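PT26-6P (Thermococcus sp., PDB 2WB7) is of unknown function but is encoded by a family of euryarchaeal extrachromosomal mobile elements, and combines immunoglobulin-like domains with a helical domain. Local coordinates at residues 271-276 with 281-286. Residues are numbered along the deposited sequence; the frame is centred on the assembly and turned at random.
Sequences AASPVH and TAMYKF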
loop_
_atom_site.group_PDB
_atom_site.type_symbol
_atom_site.label_atom_id
_atom_site.label_comp_id
_atom_site.label_asym_id
_atom_site.label_seq_id
_atom_site.Cartn_x
_atom_site.Cartn_y
_atom_site.Cartn_z
ATOM N N ALA A 271 12.749 0.136 -1.507
ATOM C CA ALA A 271 13.881 1.035 -1.443
ATOM C C ALA A 271 14.462 1.096 -2.846
ATOM O O ALA A 271 14.543 0.077 -3.533
ATOM C CB ALA A 271 14.895 0.537 -0.465
ATOM N N ALA A 272 14.851 2.289 -3.284
ATOM C CA ALA A 272 15.443 2.431 -4.604
ATOM C C ALA A 272 16.516 3.524 -4.608
ATOM O O ALA A 272 16.762 4.145 -3.575
ATOM C CB ALA A 272 14.364 2.723 -5.614
ATOM N N SER A 273 17.171 3.728 -5.759
ATOM C CA SER A 273 18.050 4.877 -5.959
ATOM C C SER A 273 17.198 6.112 -5.956
ATOM O O SER A 273 16.033 6.055 -6.345
ATOM C CB SER A 273 18.737 4.808 -7.313
ATOM O OG SER A 273 19.138 3.493 -7.606
ATOM N N PRO A 274 17.761 7.247 -5.532
ATOM C CA PRO A 274 16.949 8.480 -5.461
ATOM C C PRO A 274 16.854 9.303 -6.778
ATOM O O PRO A 274 16.184 10.345 -6.813
ATOM C CB PRO A 274 17.652 9.298 -4.359
ATOM C CG PRO A 274 18.961 8.517 -4.011
ATOM C CD PRO A 274 19.128 7.437 -5.019
ATOM N N VAL A 275 17.528 8.843 -7.835
ATOM C CA VAL A 275 17.545 9.552 -9.114
ATOM C C VAL A 275 17.076 8.648 -10.234
ATOM O O VAL A 275 17.546 7.514 -10.362
ATOM C CB VAL A 275 18.948 9.978 -9.493
ATOM C CG1 VAL A 275 18.881 11.163 -10.376
ATOM C CG2 VAL A 275 19.712 10.319 -8.276
ATOM N N HIS A 276 16.162 9.158 -11.059
ATOM C CA HIS A 276 15.570 8.388 -12.153
ATOM C C HIS A 276 15.479 9.266 -13.378
ATOM O O HIS A 276 14.640 10.153 -13.448
ATOM C CB HIS A 276 14.176 7.910 -11.751
ATOM C CG HIS A 276 14.161 7.128 -10.472
ATOM N ND1 HIS A 276 14.367 5.765 -10.431
ATOM C CD2 HIS A 276 13.988 7.519 -9.185
ATOM C CE1 HIS A 276 14.304 5.349 -9.178
ATOM N NE2 HIS A 276 14.074 6.393 -8.402
ATOM N N THR A 281 20.275 4.414 -15.326
ATOM C CA THR A 281 19.940 3.187 -14.613
ATOM C C THR A 281 19.626 3.478 -13.156
ATOM O O THR A 281 20.292 4.300 -12.544
ATOM C CB THR A 281 21.126 2.207 -14.613
ATOM O OG1 THR A 281 21.393 1.768 -15.948
ATOM C CG2 THR A 281 20.821 0.999 -13.748
ATOM N N ALA A 282 18.633 2.779 -12.603
ATOM C CA ALA A 282 18.278 2.866 -11.170
ATOM C C ALA A 282 18.145 1.473 -10.520
ATOM O O ALA A 282 17.773 0.508 -11.180
ATOM C CB ALA A 282 16.992 3.674 -10.988
HETATM N N MSE A 283 18.464 1.367 -9.235
HETATM C CA MSE A 283 18.325 0.107 -8.489
HETATM C C MSE A 283 17.037 0.087 -7.666
HETATM O O MSE A 283 16.695 1.077 -7.005
HETATM C CB MSE A 283 19.468 -0.052 -7.484
HETATM C CG MSE A 283 20.881 0.173 -7.988
HETATM SE SE MSE A 283 21.503 -1.385 -8.887
HETATM C CE MSE A 283 20.574 -1.052 -10.507
ATOM N N TYR A 284 16.348 -1.044 -7.658
ATOM C CA TYR A 284 15.219 -1.231 -6.754
ATOM C C TYR A 284 15.483 -2.423 -5.879
ATOM O O TYR A 284 16.176 -3.342 -6.278
ATOM C CB TYR A 284 13.914 -1.470 -7.517
ATOM C CG TYR A 284 13.409 -0.268 -8.294
ATOM C CD1 TYR A 284 12.337 0.482 -7.828
ATOM C CD2 TYR A 284 14.010 0.108 -9.503
ATOM C CE1 TYR A 284 11.883 1.571 -8.533
ATOM C CE2 TYR A 284 13.560 1.206 -10.221
ATOM C CZ TYR A 284 12.509 1.934 -9.732
ATOM O OH TYR A 284 12.059 3.019 -10.445
ATOM N N LYS A 285 14.902 -2.407 -4.693
ATOM C CA LYS A 285 15.014 -3.510 -3.755
ATOM C C LYS A 285 13.655 -3.581 -3.047
ATOM O O LYS A 285 13.217 -2.605 -2.418
ATOM C CB LYS A 285 16.135 -3.201 -2.759
ATOM C CG LYS A 285 17.028 -4.373 -2.367
ATOM C CD LYS A 285 18.103 -3.919 -1.353
ATOM C CE LYS A 285 19.263 -4.906 -1.249
ATOM N NZ LYS A 285 18.985 -6.071 -0.325
ATOM N N PHE A 286 12.969 -4.709 -3.167
ATOM C CA PHE A 286 11.655 -4.837 -2.559
ATOM C C PHE A 286 11.645 -5.819 -1.395
ATOM O O PHE A 286 12.188 -6.915 -1.490
ATOM C CB PHE A 286 10.631 -5.292 -3.588
ATOM C CG PHE A 286 10.503 -4.383 -4.768
ATOM C CD1 PHE A 286 11.282 -4.580 -5.906
ATOM C CD2 PHE A 286 9.571 -3.354 -4.765
ATOM C CE1 PHE A 286 11.152 -3.747 -7.020
ATOM C CE2 PHE A 286 9.426 -2.513 -5.879
ATOM C CZ PHE A 286 10.218 -2.713 -7.008
HETATM O O HOH W 1 18.353 6.835 -13.297
#
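Met283 offers its backbone N to the side-chain OG of Ser273, 2.8 Å away and nearly straight (N-H...O 166°), in a beta hairpin of the second immunoglobulin-like domain. The case illustrates how a side chain can take over from the backbone where antiparallel pairing ends: Ser273 N still reaches Met283 O, but the return bond is accepted by the hydroxyl. The first torsion of Ser273 (chi1 -40°) sets OG beside its own backbone N, so that both polar groups face Met283. Further along, Ala271 and Lys285 form a regular hydrogen-bonded pair, with Ala271 N to Lys285 O at 2.9 Å and Lys285 N to Ala271 O at 2.8 Å.

Between these rungs lies the non-hydrogen-bonded pair Ala272 and Tyr284. The Ala272 methyl sits over one face of the Tyr284 ring in a CH-pi contact, CB 4.1 Å from the ring centroid. After strand 266-272 ends, the chain curls so that His276 meets Tyr284 from the opposite direction, their ring planes inclined at 41°. Tyr344 joins the two, hydrogen bonding through its hydroxyl to Tyr284 OH and His276 ND1. Beside this junction, the Ala282 methyl packs obliquely against the imidazole, its CB 3.4 Å from His276 ND1.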